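Local coordinates for protein RIF2 (Saccharomyces cerevisiae, PDB 4BJ1) that takes part in transcriptional silencing and telomere length regulation, interacting with RIF1 and the C-terminus of RAP1, at residues T126-N138 and K167-E179. Numbering follows the deposited sequence.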
ATOM      1  N   THR A 126      19.390  30.713  20.740  1.00138.00           N
ATOM      2  CA  THR A 126      19.762  32.089  20.412  1.00144.64           C
ATOM      3  C   THR A 126      19.435  32.467  18.966  1.00148.06           C
ATOM      4  O   THR A 126      18.963  33.578  18.726  1.00151.87           O
ATOM      5  CB  THR A 126      21.240  32.376  20.758  1.00151.36           C
ATOM      6  N   SER A 127      19.694  31.554  18.012  1.00139.73           N
ATOM      7  CA  SER A 127      19.437  31.770  16.582  1.00139.57           C
ATOM      8  C   SER A 127      18.010  31.355  16.179  1.00139.81           C
ATOM      9  O   SER A 127      17.338  30.658  16.936  1.00136.40           O
ATOM     10  CB  SER A 127      20.486  31.052  15.731  1.00139.80           C
ATOM     11  OG  SER A 127      20.262  29.656  15.592  1.00141.00           O
ATOM     12  N   ASP A 128      17.557  31.791  14.993  1.00137.68           N
ATOM     13  CA  ASP A 128      16.232  31.492  14.428  1.00135.66           C
ATOM     14  C   ASP A 128      15.985  29.981  14.355  1.00129.14           C
ATOM     15  O   ASP A 128      14.918  29.503  14.751  1.00126.78           O
ATOM     16  CB  ASP A 128      16.095  32.085  12.996  1.00141.19           C
ATOM     17  CG  ASP A 128      16.807  33.402  12.703  1.00161.97           C
ATOM     18  OD1 ASP A 128      17.051  34.178  13.660  1.00167.65           O
ATOM     19  OD2 ASP A 128      17.085  33.675  11.507  1.00170.58           O
ATOM     20  N   LEU A 129      16.984  29.248  13.821  1.00120.16           N
ATOM     21  CA  LEU A 129      16.986  27.802  13.622  1.00113.30           C
ATOM     22  C   LEU A 129      16.931  27.089  14.960  1.00114.81           C
ATOM     23  O   LEU A 129      16.022  26.295  15.185  1.00112.18           O
ATOM     24  CB  LEU A 129      18.242  27.408  12.826  1.00111.65           C
ATOM     25  CG  LEU A 129      18.434  25.954  12.413  1.00110.67           C
ATOM     26  CD1 LEU A 129      17.194  25.368  11.754  1.00108.33           C
ATOM     27  CD2 LEU A 129      19.577  25.843  11.478  1.00112.67           C
ATOM     28  N   MET A 130      17.872  27.425  15.859  1.00112.50           N
ATOM     29  CA  MET A 130      17.992  26.908  17.219  1.00110.63           C
ATOM     30  C   MET A 130      16.660  27.005  17.950  1.00115.56           C
ATOM     31  O   MET A 130      16.221  26.035  18.553  1.00113.57           O
ATOM     32  CB  MET A 130      19.071  27.696  17.976  1.00116.25           C
ATOM     33  CG  MET A 130      19.343  27.183  19.360  1.00119.10           C
ATOM     34  SD  MET A 130      20.322  25.672  19.369  1.00120.12           S
ATOM     35  CE  MET A 130      21.966  26.335  18.846  1.00120.27           C
ATOM     36  N   MET A 131      16.017  28.168  17.870  1.00115.92           N
ATOM     37  CA  MET A 131      14.742  28.463  18.503  1.00117.69           C
ATOM     38  C   MET A 131      13.661  27.539  18.013  1.00116.88           C
ATOM     39  O   MET A 131      12.903  27.003  18.827  1.00115.11           O
ATOM     40  CB  MET A 131      14.364  29.916  18.231  1.00126.70           C
ATOM     41  CG  MET A 131      14.819  30.834  19.310  1.00135.03           C
ATOM     42  SD  MET A 131      13.444  31.105  20.433  1.00143.23           S
ATOM     43  CE  MET A 131      12.640  32.534  19.613  1.00147.75           C
ATOM     44  N   MET A 132      13.618  27.330  16.683  1.00111.91           N
ATOM     45  CA  MET A 132      12.655  26.465  16.016  1.00109.70           C
ATOM     46  C   MET A 132      12.886  24.984  16.340  1.00104.09           C
ATOM     47  O   MET A 132      11.909  24.299  16.639  1.00103.48           O
ATOM     48  CB  MET A 132      12.645  26.733  14.508  1.00113.65           C
ATOM     49  CG  MET A 132      11.622  25.908  13.752  1.00117.38           C
ATOM     50  SD  MET A 132      12.422  24.644  12.723  1.00117.84           S
ATOM     51  CE  MET A 132      12.935  25.687  11.275  1.00117.22           C
ATOM     52  N   VAL A 133      14.165  24.503  16.299  1.00 93.90           N
ATOM     53  CA  VAL A 133      14.539  23.113  16.611  1.00 88.17           C
ATOM     54  C   VAL A 133      14.124  22.783  18.039  1.00 90.28           C
ATOM     55  O   VAL A 133      13.457  21.775  18.255  1.00 88.08           O
ATOM     56  CB  VAL A 133      16.044  22.785  16.360  1.00 89.70           C
ATOM     57  CG1 VAL A 133      16.392  21.370  16.822  1.00 85.97           C
ATOM     58  CG2 VAL A 133      16.423  22.970  14.890  1.00 89.35           C
ATOM     59  N   MET A 134      14.475  23.662  18.991  1.00 88.58           N
ATOM     60  CA  MET A 134      14.181  23.502  20.417  1.00 88.90           C
ATOM     61  C   MET A 134      12.701  23.509  20.722  1.00 96.39           C
ATOM     62  O   MET A 134      12.268  22.734  21.567  1.00 95.90           O
ATOM     63  CB  MET A 134      14.931  24.536  21.285  1.00 93.38           C
ATOM     64  CG  MET A 134      16.452  24.407  21.229  1.00 95.49           C
ATOM     65  SD  MET A 134      17.086  22.809  21.803  1.00 95.85           S
ATOM     66  CE  MET A 134      18.508  22.716  20.878  1.00 92.18           C
ATOM     67  N   ARG A 135      11.924  24.362  20.034  1.00 97.30           N
ATOM     68  CA  ARG A 135      10.471  24.453  20.224  1.00100.62           C
ATOM     69  C   ARG A 135       9.821  23.098  19.945  1.00101.62           C
ATOM     70  O   ARG A 135       8.982  22.640  20.733  1.00103.28           O
ATOM     71  CB  ARG A 135       9.870  25.529  19.304  1.00106.42           C
ATOM     72  N   LYS A 136      10.263  22.446  18.838  1.00 92.94           N
ATOM     73  CA  LYS A 136       9.806  21.139  18.383  1.00 89.49           C
ATOM     74  C   LYS A 136      10.199  20.085  19.397  1.00 91.73           C
ATOM     75  O   LYS A 136       9.317  19.398  19.903  1.00 92.46           O
ATOM     76  CB  LYS A 136      10.382  20.819  16.997  1.00 88.28           C
ATOM     77  CG  LYS A 136       9.715  21.599  15.870  1.00 91.84           C
ATOM     78  CD  LYS A 136       9.896  20.920  14.540  1.00 89.99           C
ATOM     79  CE  LYS A 136       8.844  21.359  13.565  1.00 98.79           C
ATOM     80  NZ  LYS A 136       9.081  20.780  12.216  1.00110.90           N
ATOM     81  N   ILE A 137      11.509  20.034  19.762  1.00 86.24           N
ATOM     82  CA  ILE A 137      12.119  19.115  20.732  1.00 84.38           C
ATOM     83  C   ILE A 137      11.535  19.267  22.123  1.00 90.99           C
ATOM     84  O   ILE A 137      11.590  18.317  22.890  1.00 90.32           O
ATOM     85  CB  ILE A 137      13.665  19.262  20.732  1.00 86.08           C
ATOM     86  CG1 ILE A 137      14.314  18.565  19.537  1.00 84.25           C
ATOM     87  CG2 ILE A 137      14.313  18.795  22.023  1.00 87.28           C
ATOM     88  CD1 ILE A 137      15.840  18.864  19.475  1.00 90.76           C
ATOM     89  N   ASN A 138      10.947  20.418  22.452  1.00 92.57           N
ATOM     90  CA  ASN A 138      10.379  20.604  23.787  1.00 96.68           C
ATOM     91  C   ASN A 138       9.064  19.837  24.046  1.00104.61           C
ATOM     92  O   ASN A 138       8.416  20.070  25.068  1.00107.03           O
ATOM     93  CB  ASN A 138      10.225  22.075  24.131  1.00103.53           C
ATOM     94  CG  ASN A 138      10.816  22.369  25.480  1.00129.50           C
ATOM     95  OD1 ASN A 138      12.005  22.669  25.597  1.00125.14           O
ATOM     96  ND2 ASN A 138      10.025  22.200  26.532  1.00123.56           N
ATOM     97  N   LYS A 167      23.732  30.827   6.440  1.00119.58           N
ATOM     98  CA  LYS A 167      22.670  29.905   6.859  1.00113.68           C
ATOM     99  C   LYS A 167      23.203  28.507   7.223  1.00111.07           C
ATOM    100  O   LYS A 167      22.712  27.892   8.176  1.00105.87           O
ATOM    101  CB  LYS A 167      21.540  29.825   5.810  1.00115.67           C
ATOM    102  CG  LYS A 167      20.626  31.064   5.727  1.00133.86           C
ATOM    103  CD  LYS A 167      19.925  31.423   7.055  1.00143.10           C
ATOM    104  CE  LYS A 167      18.577  32.084   6.882  1.00150.64           C
ATOM    105  NZ  LYS A 167      18.013  32.531   8.187  1.00157.33           N
ATOM    106  N   LEU A 168      24.222  28.036   6.472  1.00108.64           N
ATOM    107  CA  LEU A 168      24.897  26.749   6.642  1.00106.14           C
ATOM    108  C   LEU A 168      25.636  26.680   7.970  1.00112.71           C
ATOM    109  O   LEU A 168      25.581  25.638   8.627  1.00111.33           O
ATOM    110  CB  LEU A 168      25.864  26.475   5.463  1.00108.17           C
ATOM    111  CG  LEU A 168      26.774  25.217   5.498  1.00111.53           C
ATOM    112  CD1 LEU A 168      25.982  23.936   5.747  1.00106.79           C
ATOM    113  CD2 LEU A 168      27.557  25.073   4.201  1.00116.60           C
ATOM    114  N   THR A 169      26.330  27.768   8.365  1.00112.46           N
ATOM    115  CA  THR A 169      27.078  27.824   9.624  1.00112.77           C
ATOM    116  C   THR A 169      26.140  27.728  10.817  1.00114.47           C
ATOM    117  O   THR A 169      26.402  26.945  11.730  1.00112.78           O
ATOM    118  CB  THR A 169      27.979  29.052   9.683  1.00119.04           C
ATOM    119  OG1 THR A 169      28.572  29.239   8.398  1.00116.08           O
ATOM    120  CG2 THR A 169      29.058  28.917  10.754  1.00117.24           C
ATOM    121  N   GLU A 170      25.028  28.490  10.774  1.00111.04           N
ATOM    122  CA  GLU A 170      23.957  28.522  11.770  1.00109.18           C
ATOM    123  C   GLU A 170      23.434  27.075  12.032  1.00107.71           C
ATOM    124  O   GLU A 170      23.167  26.722  13.187  1.00106.65           O
ATOM    125  CB  GLU A 170      22.834  29.434  11.242  1.00112.44           C
ATOM    126  CG  GLU A 170      21.865  29.960  12.289  1.00127.11           C
ATOM    127  CD  GLU A 170      20.894  31.033  11.817  1.00163.16           C
ATOM    128  OE1 GLU A 170      21.152  31.674  10.770  1.00169.32           O
ATOM    129  OE2 GLU A 170      19.852  31.216  12.487  1.00159.91           O
ATOM    130  N   PHE A 171      23.337  26.246  10.954  1.00 99.60           N
ATOM    131  CA  PHE A 171      22.915  24.848  10.984  1.00 94.30           C
ATOM    132  C   PHE A 171      23.936  23.972  11.683  1.00 96.22           C
ATOM    133  O   PHE A 171      23.554  23.217  12.577  1.00 93.37           O
ATOM    134  CB  PHE A 171      22.586  24.323   9.560  1.00 94.58           C
ATOM    135  CG  PHE A 171      22.166  22.869   9.424  1.00 92.03           C
ATOM    136  CD1 PHE A 171      21.318  22.278  10.358  1.00 92.49           C
ATOM    137  CD2 PHE A 171      22.570  22.112   8.334  1.00 93.34           C
ATOM    138  CE1 PHE A 171      20.922  20.944  10.222  1.00 90.65           C
ATOM    139  CE2 PHE A 171      22.178  20.775   8.204  1.00 93.20           C
ATOM    140  CZ  PHE A 171      21.344  20.205   9.140  1.00 88.93           C
ATOM    141  N   ILE A 172      25.228  24.079  11.290  1.00 94.72           N
ATOM    142  CA  ILE A 172      26.333  23.313  11.891  1.00 95.28           C
ATOM    143  C   ILE A 172      26.534  23.717  13.376  1.00100.08           C
ATOM    144  O   ILE A 172      27.043  22.918  14.175  1.00100.31           O
ATOM    145  CB  ILE A 172      27.630  23.381  11.041  1.00101.67           C
ATOM    146  CG1 ILE A 172      27.377  22.930   9.587  1.00100.98           C
ATOM    147  CG2 ILE A 172      28.761  22.554  11.669  1.00103.47           C
ATOM    148  CD1 ILE A 172      28.466  23.402   8.606  1.00114.52           C
ATOM    149  N   ASN A 173      26.072  24.933  13.743  1.00 96.10           N
ATOM    150  CA  ASN A 173      26.079  25.435  15.114  1.00 96.40           C
ATOM    151  C   ASN A 173      25.011  24.708  15.973  1.00 94.03           C
ATOM    152  O   ASN A 173      25.302  24.259  17.090  1.00 92.98           O
ATOM    153  CB  ASN A 173      25.894  26.955  15.126  1.00102.49           C
ATOM    154  CG  ASN A 173      27.094  27.754  14.637  1.00118.44           C
ATOM    155  OD1 ASN A 173      28.168  27.221  14.303  1.00110.10           O
ATOM    156  ND2 ASN A 173      26.904  29.058  14.523  1.00108.39           N
ATOM    157  N   VAL A 174      23.795  24.542  15.416  1.00 87.05           N
ATOM    158  CA  VAL A 174      22.709  23.803  16.061  1.00 82.63           C
ATOM    159  C   VAL A 174      23.172  22.348  16.196  1.00 86.16           C
ATOM    160  O   VAL A 174      23.087  21.769  17.288  1.00 86.45           O
ATOM    161  CB  VAL A 174      21.354  23.934  15.321  1.00 82.77           C
ATOM    162  CG1 VAL A 174      20.292  23.030  15.937  1.00 79.76           C
ATOM    163  CG2 VAL A 174      20.866  25.372  15.325  1.00 85.15           C
ATOM    164  N   LEU A 175      23.749  21.793  15.122  1.00 81.42           N
ATOM    165  CA  LEU A 175      24.216  20.416  15.165  1.00 80.13           C
ATOM    166  C   LEU A 175      25.283  20.185  16.239  1.00 87.78           C
ATOM    167  O   LEU A 175      25.170  19.201  16.966  1.00 87.60           O
ATOM    168  CB  LEU A 175      24.670  19.895  13.791  1.00 79.33           C
ATOM    169  CG  LEU A 175      23.623  19.765  12.698  1.00 80.07           C
ATOM    170  CD1 LEU A 175      24.254  19.293  11.445  1.00 80.76           C
ATOM    171  CD2 LEU A 175      22.523  18.824  13.082  1.00 77.22           C
ATOM    172  N   SER A 176      26.261  21.108  16.393  1.00 87.54           N
ATOM    173  CA  SER A 176      27.293  20.947  17.424  1.00 90.18           C
ATOM    174  C   SER A 176      26.711  21.050  18.850  1.00 92.07           C
ATOM    175  O   SER A 176      27.218  20.389  19.748  1.00 93.20           O
ATOM    176  CB  SER A 176      28.485  21.883  17.204  1.00 97.78           C
ATOM    177  OG  SER A 176      28.225  23.229  17.565  1.00109.95           O
ATOM    178  N   VAL A 177      25.619  21.807  19.043  1.00 85.94           N
ATOM    179  CA  VAL A 177      24.969  21.907  20.356  1.00 85.66           C
ATOM    180  C   VAL A 177      24.201  20.621  20.704  1.00 87.54           C
ATOM    181  O   VAL A 177      24.181  20.231  21.869  1.00 87.64           O
ATOM    182  CB  VAL A 177      24.106  23.179  20.480  1.00 89.59           C
ATOM    183  CG1 VAL A 177      23.185  23.125  21.695  1.00 88.69           C
ATOM    184  CG2 VAL A 177      24.997  24.413  20.528  1.00 93.11           C
ATOM    185  N   LEU A 178      23.595  19.951  19.695  1.00 82.15           N
ATOM    186  CA  LEU A 178      22.856  18.700  19.904  1.00 79.70           C
ATOM    187  C   LEU A 178      23.819  17.530  20.169  1.00 86.22           C
ATOM    188  O   LEU A 178      23.450  16.530  20.811  1.00 86.42           O
ATOM    189  CB  LEU A 178      21.917  18.393  18.730  1.00 76.53           C
ATOM    190  CG  LEU A 178      20.851  19.443  18.341  1.00 79.02           C
ATOM    191  CD1 LEU A 178      19.982  18.922  17.195  1.00 77.04           C
ATOM    192  CD2 LEU A 178      19.973  19.829  19.515  1.00 78.03           C
ATOM    193  N   GLU A 179      25.065  17.685  19.682  1.00 83.68           N
ATOM    194  CA  GLU A 179      26.166  16.741  19.848  1.00 85.14           C
ATOM    195  C   GLU A 179      26.533  16.722  21.335  1.00 89.35           C
ATOM    196  O   GLU A 179      26.704  15.650  21.905  1.00 89.64           O
ATOM    197  CB  GLU A 179      27.366  17.192  18.990  1.00 88.33           C
ATOM    198  CG  GLU A 179      27.914  16.125  18.058  1.00 99.06           C
ATOM    199  CD  GLU A 179      28.889  16.625  17.005  1.00123.34           C
ATOM    200  OE1 GLU A 179      29.783  17.439  17.338  1.00123.72           O
ATOM    201  OE2 GLU A 179      28.775  16.169  15.844  1.00113.38           O
TER
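Glu-170 reaches from helix 165-180 to the N-terminal end of helix 128-137 and sets its carboxylate beside Ser-127 and Asp-128. CG anti to the backbone N (chi1 -161°) and an extended chain carry it across. CG lies 3.7 Å from Ser-127 OG, while OE2 has Ser-127 CB as its nearest neighbour at 3.3 Å and the backbone N of Asp-128 at 3.4 Å. Ser-127 is the N-cap: its OG accepts from Met-130 N, an N-H...O angle of 162°. Asp-128 makes a long salt bridge, OD2 to Lys-167 NZ 3.6 Å, crossing the lysine at about a right angle. Cutting Glu-170 back to an alanine is likely to remove one of two negative charges near the start of helix 128-137 and uncover Ser-127 CB and OG.

Below this polar end the contact turns apolar. Met-130 bends at chi2 and chi3 and runs past Val-174 in the opposite direction: from CB through SD it follows CG2, and CE packs 3.8 Å from that methyl and also touches Val-177. On the inner side Leu-129 lays CG against Val-174 CG2 and places CD2 3.5 Å from Phe-171 CA, while Val-133 CG2 meets Val-174 CG1 tip to tip. Farther along, Met-134 and Leu-178 run past each other, CE touching CD2. The axes cross at -42°, 9.4 Å apart, and both helices pack on strand 145-153, where Phe-149 touches Val-133 and Leu-178 and meets the Phe-171 ring edge-to-face.

This is helix-helix packing on the parallel sheet of the AAA+ fold. Asp-128 OD2 and Glu-170 OE2 come within 3.8 Å, their carboxylates steeply turned; Lys-167, through Asp-128, and the helix N-terminus probably ease an otherwise repulsive pair, while hydrocarbon contacts join the rest.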